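Long-range contacts in SidF, inhibitor of growth family, member 3 (Legionella pneumophila subsp. pneumophila, PDB 4FYE), which acts as a phosphoinositide phosphatase, probably removing the 3-phosphate from phosphatidylinositol lipids by cysteine-based hydrolysis: residues I205-Y210 with I302-Q307; L241-M246 with L295-E300; D265-P270 with A641-S646. The protein carries 1 engineered substitution. One frame throughout, in Å; residues are numbered along the deposited sequence.

SidF illustrates how one helix can tie distant pieces of chain into a single core. Contacts 1 and 2 both use helix 284-311, on neighbouring turns, and their centres lie about 9 Å apart. Contact 3 has its centre about 11 Å from that of contact 1, about 13 Å from that of contact 2 and about 3 Å from that of the chain. In sequence the segments run 205-210, 241-246, 265-270, 295-300, 302-307 and 641-646, so the last arrives after more than 300 residues. Strand 260-268 edges a six-stranded sheet and strand 641-645 a four-stranded one; F267 touches residues of all three contacts, and segment 641-646 runs on to the bound phosphate.

Contact 1 (I205-Y210 with I302-Q307); sequences IPCGRY and IQTLAQ
T304 carries much of the contact between helix 284-311 and the loop that follows strand 199-206. From CB the residue forks: chi1 of -54° puts OG1 beside its own backbone N and turns CG2 anti to that N. The hydroxyl branch faces the loop, with OG1 4.0 Å from the CA of G208, but its hydrogen bond goes back along the helix to the carbonyl O of E300. The polar tip is thus satisfied within its own helix, and the loop meets it by van der Waals contact. The methyl branch reaches into an apolar cluster, where the CG2 of T304 lies 4.0 Å from the SG of C207 and also packs against the ring of F267 and the terminal methyl of M246. C207 answers with SG in the crowded position between its backbone N and carbonyl carbon, which directs the sulfur toward the helix.

Beyond C207, the chain runs past the helix through G208, whose phi of 110° would press a CB against the carbonyl O of C207. One residue before T304, Q303 extends from the helix with CG anti to its backbone N (chi1 -176°), bringing its amide end beside the backbone carbonyls of R209 and Y210. Its body also touches T211, I394 and T395. The loop therefore rests its backbone on the helix, while the guanidinium-bearing chain of R209 runs off to touch Q397.

T304 and L305 turn to F267 of the six-stranded sheet, whereas I302, Q303 and A306 turn to strands 391-399 and 402-416 of the other. The helix thus packs across the junction of two sheets whose edge strands meet, an arrangement of a mixed alpha-beta fold.

Contact 2 (L241-M246 with L295-E300); sequences LGNSSM and LINQEE
The carboxylate oxygen OE2 of E300 is gripped by two clear hydrogen bonds, one from the backbone N of N243 at 2.9 Å and one from the NE2 of Q214. The first is nearly straight, with an angle of 163° at the hydrogen, and uses the syn lone pair of OE2. The side-chain ND2 of N243 stands 3.3 Å from the same oxygen. Two donors on one oxygen would be expected to favour the charged form of this buried acid. E300 gets there by holding CG anti to its own backbone N and keeping the chain extended, so that the carboxylate and the amide of N243 overlap while pointing in opposite directions, their planes 38° apart.

One turn earlier, N297 serves the preceding peptide: its OD1 takes the backbone N of G242 at 3.2 Å, in the carbonyl plane and on a lone pair. Q214 adds a weak bond to this oxygen too, so its amide spans both acceptors, while the ND2 of N297 is bound by the carbonyl O of R273. Two side chains three residues apart on helix 284-311 thereby read two consecutive N-H groups of an irregular loop, the one that leads from helix 212-216 into strand 247-254 of the six-stranded sheet.

N243 returns the favour weakly, its ND2 reaching the carbonyl O of N297 at 3.4 Å. Its OD1 lies on the other side of the amide, 3.8 Å from the CB of N297. G242 between these grips has phi of 106°, where a CB would be crowded by the carbonyl O of L241. Next to these polar groups, toward the N-terminal side of the helix segment, the CD2 of L241 meets the CG2 of I296 at 4.4 Å, and both side chains also touch L217.

Contact 3 (D265-P270 with A641-S646); sequences DSFSGP and ANTKGS. Engineered in segment 641-646: S646 (natural residue Cys). With PO4 (phosphate ion), chain B.
K644 carries the conformation on which this contact turns. Its CG occupies the crowded position between backbone N and carbonyl carbon (chi1 46°), the chain runs extended to CE, and a bend at chi4 of -67° brings NZ back over the strands. There NZ donates to the OG of S266 at 2.8 Å, to the carbonyl O of F267 at 2.8 Å from above its plane, and to the OD1 of N642 at 2.5 Å. S266 OG is also bonded to H264.

Strands 265-268 and 641-645 run roughly parallel, joined where the F267 N meets the N642 O at 2.9 Å; the F267 ring lies alongside T643, with the A641 CB at its edge. G269 and K644 form an antiparallel hydrogen-bonded pair with two weak bonds, just before the cis peptide of P270.

At the engineered S646, OG bonds the phosphate O4 at 2.5 Å, and R652 NE, K647 N and D651 N bind the ion too. With natural Cys at 646, the sequence reads CX5R, the P-loop of cysteine-based phosphatases; the buried ammonium shares its charge among three neutral acceptors and pins the two edge strands together two residues before the one that meets the phosphate.

Contact 1 (I205-Y210 with I302-Q307)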
loop_
_atom_site.group_PDB
_atom_site.type_symbol
_atom_site.label_atom_id
_atom_site.label_comp_id
_atom_site.label_asym_id
_atom_site.label_seq_id
_atom_site.Cartn_x
_atom_site.Cartn_y
_atom_site.Cartn_z
ATOM N N ILE A 205 1.208 9.634 3.415
ATOM C CA ILE A 205 0.207 10.555 3.815
ATOM C C ILE A 205 -1.013 9.712 4.090
ATOM O O ILE A 205 -1.450 8.968 3.249
ATOM C CB ILE A 205 -0.097 11.563 2.730
ATOM C CG1 ILE A 205 1.151 12.347 2.328
ATOM C CG2 ILE A 205 -1.163 12.560 3.212
ATOM C CD1 ILE A 205 0.935 13.002 0.954
ATOM N N PRO A 206 -1.532 9.784 5.296
ATOM C CA PRO A 206 -2.675 8.945 5.640
ATOM C C PRO A 206 -3.867 9.373 4.797
ATOM O O PRO A 206 -4.179 10.551 4.675
ATOM C CB PRO A 206 -2.994 9.347 7.062
ATOM C CG PRO A 206 -1.879 10.220 7.530
ATOM C CD PRO A 206 -1.234 10.806 6.325
ATOM N N CYS A 207 -4.593 8.428 4.271
ATOM C CA CYS A 207 -5.764 8.838 3.593
ATOM C C CYS A 207 -6.868 7.941 4.004
ATOM O O CYS A 207 -6.656 6.989 4.748
ATOM C CB CYS A 207 -5.542 8.713 2.085
ATOM S SG CYS A 207 -5.083 7.041 1.686
ATOM N N GLY A 208 -8.032 8.227 3.442
ATOM C CA GLY A 208 -9.213 7.435 3.645
ATOM C C GLY A 208 -10.154 8.253 4.491
ATOM O O GLY A 208 -9.724 9.026 5.355
ATOM N N ARG A 209 -11.438 8.051 4.235
ATOM C CA ARG A 209 -12.484 8.791 4.832
ATOM C C ARG A 209 -13.706 7.893 4.682
ATOM O O ARG A 209 -13.839 7.161 3.712
ATOM C CB ARG A 209 -12.615 10.107 4.072
ATOM C CG ARG A 209 -13.823 10.929 4.399
ATOM C CD ARG A 209 -13.820 12.214 3.612
ATOM N NE ARG A 209 -14.502 13.276 4.347
ATOM C CZ ARG A 209 -13.887 14.147 5.147
ATOM N NH1 ARG A 209 -12.563 14.079 5.325
ATOM N NH2 ARG A 209 -14.600 15.090 5.766
ATOM N N TYR A 210 -14.592 7.902 5.669
ATOM C CA TYR A 210 -15.745 7.003 5.634
ATOM C C TYR A 210 -16.739 7.333 4.520
ATOM O O TYR A 210 -17.021 8.504 4.265
ATOM C CB TYR A 210 -16.467 7.073 6.965
ATOM C CG TYR A 210 -15.756 6.401 8.090
ATOM C CD1 TYR A 210 -15.300 5.095 7.969
ATOM C CD2 TYR A 210 -15.579 7.052 9.314
ATOM C CE1 TYR A 210 -14.661 4.455 9.035
ATOM C CE2 TYR A 210 -14.946 6.428 10.396
ATOM C CZ TYR A 210 -14.500 5.130 10.261
ATOM O OH TYR A 210 -13.863 4.516 11.321
ATOM N N ILE A 302 -13.192 2.769 -3.491
ATOM C CA ILE A 302 -13.545 3.477 -4.737
ATOM C C ILE A 302 -13.573 4.953 -4.457
ATOM O O ILE A 302 -13.076 5.762 -5.220
ATOM C CB ILE A 302 -14.876 3.029 -5.322
ATOM C CG1 ILE A 302 -14.830 1.518 -5.521
ATOM C CG2 ILE A 302 -15.198 3.805 -6.615
ATOM C CD1 ILE A 302 -15.756 1.003 -6.575
ATOM N N GLN A 303 -14.112 5.309 -3.319
ATOM C CA GLN A 303 -14.160 6.680 -2.969
ATOM C C GLN A 303 -12.748 7.290 -2.848
ATOM O O GLN A 303 -12.500 8.409 -3.333
ATOM C CB GLN A 303 -14.924 6.833 -1.666
ATOM C CG GLN A 303 -15.103 8.282 -1.277
ATOM C CD GLN A 303 -16.029 8.442 -0.119
ATOM O OE1 GLN A 303 -15.563 8.533 1.017
ATOM N NE2 GLN A 303 -17.340 8.439 -0.379
ATOM N N THR A 304 -11.819 6.552 -2.262
ATOM C CA THR A 304 -10.449 7.047 -2.069
ATOM C C THR A 304 -9.728 7.099 -3.434
ATOM O O THR A 304 -8.987 8.035 -3.665
ATOM C CB THR A 304 -9.727 6.150 -1.050
ATOM O OG1 THR A 304 -10.525 6.099 0.129
ATOM C CG2 THR A 304 -8.281 6.637 -0.664
ATOM N N LEU A 305 -9.955 6.162 -4.366
ATOM C CA LEU A 305 -9.256 6.338 -5.616
ATOM C C LEU A 305 -9.749 7.549 -6.397
ATOM O O LEU A 305 -8.968 8.276 -7.032
ATOM C CB LEU A 305 -9.370 5.112 -6.454
ATOM C CG LEU A 305 -8.855 3.760 -5.946
ATOM C CD1 LEU A 305 -8.250 3.023 -7.093
ATOM C CD2 LEU A 305 -7.863 3.699 -4.808
ATOM N N ALA A 306 -11.041 7.844 -6.313
ATOM C CA ALA A 306 -11.586 8.993 -7.051
ATOM C C ALA A 306 -11.019 10.287 -6.509
ATOM O O ALA A 306 -10.748 11.197 -7.270
ATOM C CB ALA A 306 -13.100 9.015 -6.966
ATOM N N GLN A 307 -10.855 10.382 -5.179
ATOM C CA GLN A 307 -10.253 11.594 -4.526
ATOM C C GLN A 307 -8.808 11.712 -4.976
ATOM O O GLN A 307 -8.366 12.817 -5.221
ATOM C CB GLN A 307 -10.331 11.568 -2.943
ATOM C CG GLN A 307 -10.253 12.966 -2.253
ATOM C CD GLN A 307 -11.546 13.814 -2.342
ATOM O OE1 GLN A 307 -12.651 13.359 -2.006
ATOM N NE2 GLN A 307 -11.413 15.067 -2.760
#

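Contact 2 (L241-M246 with L295-E300)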
loop_
_atom_site.group_PDB
_atom_site.type_symbol
_atom_site.label_atom_id
_atom_site.label_comp_id
_atom_site.label_asym_id
_atom_site.label_seq_id
_atom_site.Cartn_x
_atom_site.Cartn_y
_atom_site.Cartn_z
ATOM N N LEU A 241 -16.542 -1.212 10.927
ATOM C CA LEU A 241 -16.407 -0.855 9.525
ATOM C C LEU A 241 -15.248 0.082 9.298
ATOM O O LEU A 241 -14.771 0.754 10.237
ATOM C CB LEU A 241 -17.659 -0.159 9.028
ATOM C CG LEU A 241 -18.966 -0.904 9.217
ATOM C CD1 LEU A 241 -20.080 -0.029 8.645
ATOM C CD2 LEU A 241 -18.916 -2.257 8.523
ATOM N N GLY A 242 -14.820 0.145 8.033
ATOM C CA GLY A 242 -13.738 1.020 7.650
ATOM C C GLY A 242 -12.441 0.303 7.370
ATOM O O GLY A 242 -12.139 -0.745 7.959
ATOM N N ASN A 243 -11.698 0.869 6.425
ATOM C CA ASN A 243 -10.318 0.472 6.146
ATOM C C ASN A 243 -9.275 0.987 7.167
ATOM O O ASN A 243 -9.499 1.943 7.930
ATOM C CB ASN A 243 -9.929 0.939 4.736
ATOM C CG ASN A 243 -10.522 0.054 3.669
ATOM O OD1 ASN A 243 -10.374 -1.164 3.738
ATOM N ND2 ASN A 243 -11.221 0.652 2.691
ATOM N N SER A 244 -8.123 0.351 7.190
ATOM C CA SER A 244 -7.059 0.942 7.973
ATOM C C SER A 244 -5.709 0.588 7.406
ATOM O O SER A 244 -5.570 -0.276 6.505
ATOM C CB SER A 244 -7.180 0.698 9.518
ATOM O OG SER A 244 -7.135 -0.683 9.879
ATOM N N SER A 245 -4.737 1.320 7.941
ATOM C CA SER A 245 -3.382 1.354 7.433
ATOM C C SER A 245 -3.360 1.808 5.941
ATOM O O SER A 245 -2.468 1.384 5.192
ATOM C CB SER A 245 -2.682 -0.007 7.719
ATOM O OG SER A 245 -1.652 -0.336 6.788
ATOM N N MET A 246 -4.327 2.648 5.508
ATOM C CA MET A 246 -4.256 3.187 4.126
ATOM C C MET A 246 -3.541 4.492 4.085
ATOM O O MET A 246 -3.952 5.473 4.692
ATOM C CB MET A 246 -5.599 3.324 3.411
ATOM C CG MET A 246 -5.475 3.161 1.914
ATOM S SD MET A 246 -7.061 2.955 1.101
ATOM C CE MET A 246 -6.499 3.172 -0.588
ATOM N N LEU A 295 -17.239 -5.779 0.916
ATOM C CA LEU A 295 -17.876 -5.015 -0.141
ATOM C C LEU A 295 -18.076 -3.534 0.291
ATOM O O LEU A 295 -17.710 -2.594 -0.412
ATOM C CB LEU A 295 -19.225 -5.602 -0.434
ATOM C CG LEU A 295 -19.852 -5.710 -1.816
ATOM C CD1 LEU A 295 -21.258 -5.160 -1.701
ATOM C CD2 LEU A 295 -19.108 -5.000 -2.914
ATOM N N ILE A 296 -18.639 -3.330 1.460
ATOM C CA ILE A 296 -18.725 -2.026 2.049
ATOM C C ILE A 296 -17.355 -1.263 2.011
ATOM O O ILE A 296 -17.251 -0.149 1.425
ATOM C CB ILE A 296 -19.354 -2.167 3.441
ATOM C CG1 ILE A 296 -20.877 -2.380 3.269
ATOM C CG2 ILE A 296 -19.041 -0.959 4.298
ATOM C CD1 ILE A 296 -21.600 -2.866 4.511
ATOM N N ASN A 297 -16.311 -1.862 2.579
ATOM C CA ASN A 297 -14.968 -1.326 2.458
ATOM C C ASN A 297 -14.472 -1.215 1.035
ATOM O O ASN A 297 -13.784 -0.243 0.718
ATOM C CB ASN A 297 -14.038 -2.187 3.224
ATOM C CG ASN A 297 -14.274 -2.093 4.695
ATOM O OD1 ASN A 297 -15.028 -1.216 5.190
ATOM N ND2 ASN A 297 -13.610 -2.984 5.430
ATOM N N GLN A 298 -14.826 -2.166 0.156
ATOM C CA GLN A 298 -14.536 -1.959 -1.263
ATOM C C GLN A 298 -15.123 -0.623 -1.795
ATOM O O GLN A 298 -14.465 0.055 -2.567
ATOM C CB GLN A 298 -15.027 -3.102 -2.139
ATOM C CG GLN A 298 -14.437 -2.995 -3.539
ATOM C CD GLN A 298 -12.918 -2.933 -3.539
ATOM O OE1 GLN A 298 -12.277 -3.583 -2.721
ATOM N NE2 GLN A 298 -12.334 -2.202 -4.499
ATOM N N GLU A 299 -16.336 -0.230 -1.402
ATOM C CA GLU A 299 -16.793 1.061 -1.871
ATOM C C GLU A 299 -15.982 2.239 -1.333
ATOM O O GLU A 299 -15.667 3.159 -2.102
ATOM C CB GLU A 299 -18.335 1.261 -1.957
ATOM C CG GLU A 299 -19.124 1.371 -0.653
ATOM C CD GLU A 299 -20.568 1.895 -0.836
ATOM O OE1 GLU A 299 -21.093 2.525 0.102
ATOM O OE2 GLU A 299 -21.219 1.699 -1.882
ATOM N N GLU A 300 -15.489 2.148 -0.101
ATOM C CA GLU A 300 -14.631 3.195 0.438
ATOM C C GLU A 300 -13.373 3.309 -0.385
ATOM O O GLU A 300 -12.932 4.396 -0.727
ATOM C CB GLU A 300 -14.302 2.949 1.897
ATOM C CG GLU A 300 -13.522 4.080 2.611
ATOM C CD GLU A 300 -12.782 3.634 3.897
ATOM O OE1 GLU A 300 -11.801 4.319 4.311
ATOM O OE2 GLU A 300 -13.129 2.587 4.508
#

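Contact 3 (D265-P270 with A641-S646)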
loop_
_atom_site.group_PDB
_atom_site.type_symbol
_atom_site.label_atom_id
_atom_site.label_comp_id
_atom_site.label_asym_id
_atom_site.label_seq_id
_atom_site.Cartn_x
_atom_site.Cartn_y
_atom_site.Cartn_z
ATOM N N ASP A 265 3.608 7.607 -7.155
ATOM C CA ASP A 265 2.376 7.980 -6.520
ATOM C C ASP A 265 1.414 6.743 -6.514
ATOM O O ASP A 265 0.872 6.362 -7.565
ATOM C CB ASP A 265 1.786 9.158 -7.291
ATOM C CG ASP A 265 0.439 9.625 -6.694
ATOM O OD1 ASP A 265 -0.237 8.813 -5.971
ATOM O OD2 ASP A 265 0.079 10.813 -6.912
ATOM N N SER A 266 1.248 6.098 -5.359
ATOM C CA SER A 266 0.417 4.923 -5.258
ATOM C C SER A 266 -0.053 4.790 -3.833
ATOM O O SER A 266 0.034 5.770 -3.043
ATOM C CB SER A 266 1.170 3.675 -5.717
ATOM O OG SER A 266 2.162 3.219 -4.806
ATOM N N PHE A 267 -0.554 3.605 -3.482
ATOM C CA PHE A 267 -1.097 3.417 -2.143
ATOM C C PHE A 267 -0.341 2.378 -1.361
ATOM O O PHE A 267 -0.014 1.281 -1.854
ATOM C CB PHE A 267 -2.596 3.003 -2.184
ATOM C CG PHE A 267 -3.531 4.128 -2.488
ATOM C CD1 PHE A 267 -3.779 5.131 -1.529
ATOM C CD2 PHE A 267 -4.188 4.194 -3.738
ATOM C CE1 PHE A 267 -4.629 6.198 -1.794
ATOM C CE2 PHE A 267 -5.064 5.245 -4.017
ATOM C CZ PHE A 267 -5.249 6.279 -3.063
ATOM N N SER A 268 -0.101 2.685 -0.103
ATOM C CA SER A 268 0.299 1.622 0.802
ATOM C C SER A 268 -0.961 1.201 1.517
ATOM O O SER A 268 -1.638 2.030 2.173
ATOM C CB SER A 268 1.376 2.097 1.793
ATOM O OG SER A 268 1.325 1.392 3.013
ATOM N N GLY A 269 -1.298 -0.071 1.404
ATOM C CA GLY A 269 -2.582 -0.549 1.854
ATOM C C GLY A 269 -3.587 -0.429 0.733
ATOM O O GLY A 269 -3.226 -0.179 -0.400
ATOM N N PRO A 270 -4.850 -0.647 1.039
ATOM C CA PRO A 270 -5.287 -0.920 2.398
ATOM C C PRO A 270 -4.881 -2.311 2.832
ATOM O O PRO A 270 -4.568 -3.163 2.014
ATOM C CB PRO A 270 -6.798 -0.833 2.287
ATOM C CG PRO A 270 -7.080 -1.297 0.910
ATOM C CD PRO A 270 -5.903 -0.933 0.058
ATOM N N ALA A 641 -4.367 3.185 -10.107
ATOM C CA ALA A 641 -4.056 3.367 -8.730
ATOM C C ALA A 641 -3.545 2.005 -8.158
ATOM O O ALA A 641 -4.331 1.068 -8.065
ATOM C CB ALA A 641 -5.299 3.803 -8.001
ATOM N N ASN A 642 -2.257 1.863 -7.818
ATOM C CA ASN A 642 -1.760 0.575 -7.274
ATOM C C ASN A 642 -1.917 0.445 -5.721
ATOM O O ASN A 642 -1.286 1.203 -4.943
ATOM C CB ASN A 642 -0.316 0.299 -7.759
ATOM C CG ASN A 642 0.375 -0.836 -6.972
ATOM O OD1 ASN A 642 1.314 -0.576 -6.207
ATOM N ND2 ASN A 642 -0.127 -2.063 -7.089
ATOM N N THR A 643 -2.804 -0.455 -5.287
ATOM C CA THR A 643 -2.975 -0.839 -3.851
ATOM C C THR A 643 -2.207 -2.174 -3.598
ATOM O O THR A 643 -2.056 -2.995 -4.500
ATOM C CB THR A 643 -4.460 -1.084 -3.503
ATOM O OG1 THR A 643 -5.000 -2.104 -4.403
ATOM C CG2 THR A 643 -5.320 0.213 -3.735
ATOM N N LYS A 644 -1.767 -2.401 -2.361
ATOM C CA LYS A 644 -0.842 -3.453 -2.028
ATOM C C LYS A 644 -0.856 -3.721 -0.516
ATOM O O LYS A 644 -1.112 -2.826 0.319
ATOM C CB LYS A 644 0.598 -3.189 -2.536
ATOM C CG LYS A 644 1.086 -1.821 -2.255
ATOM C CD LYS A 644 2.383 -1.580 -3.033
ATOM C CE LYS A 644 2.739 -0.100 -3.107
ATOM N NZ LYS A 644 1.690 0.561 -3.958
ATOM N N GLY A 645 -0.616 -4.995 -0.186
ATOM C CA GLY A 645 -1.190 -5.514 1.027
ATOM C C GLY A 645 -0.994 -6.996 1.372
ATOM O O GLY A 645 -0.822 -7.962 0.535
ATOM N N SER A 646 -1.104 -7.136 2.678
ATOM C CA SER A 646 -0.826 -8.329 3.387
ATOM C C SER A 646 -1.932 -8.128 4.429
ATOM O O SER A 646 -2.806 -7.270 4.203
ATOM C CB SER A 646 0.625 -8.241 3.914
ATOM O OG SER A 646 1.037 -6.974 4.561
HETATM P P PO4 B . 1.790 -9.013 7.109
HETATM O O1 PO4 B . 2.885 -9.614 6.222
HETATM O O2 PO4 B . 0.435 -9.627 6.778
HETATM O O3 PO4 B . 1.976 -9.232 8.618
HETATM O O4 PO4 B . 1.720 -7.492 6.871
HETATM O O HOH W 1 -0.585 4.119 -8.512
#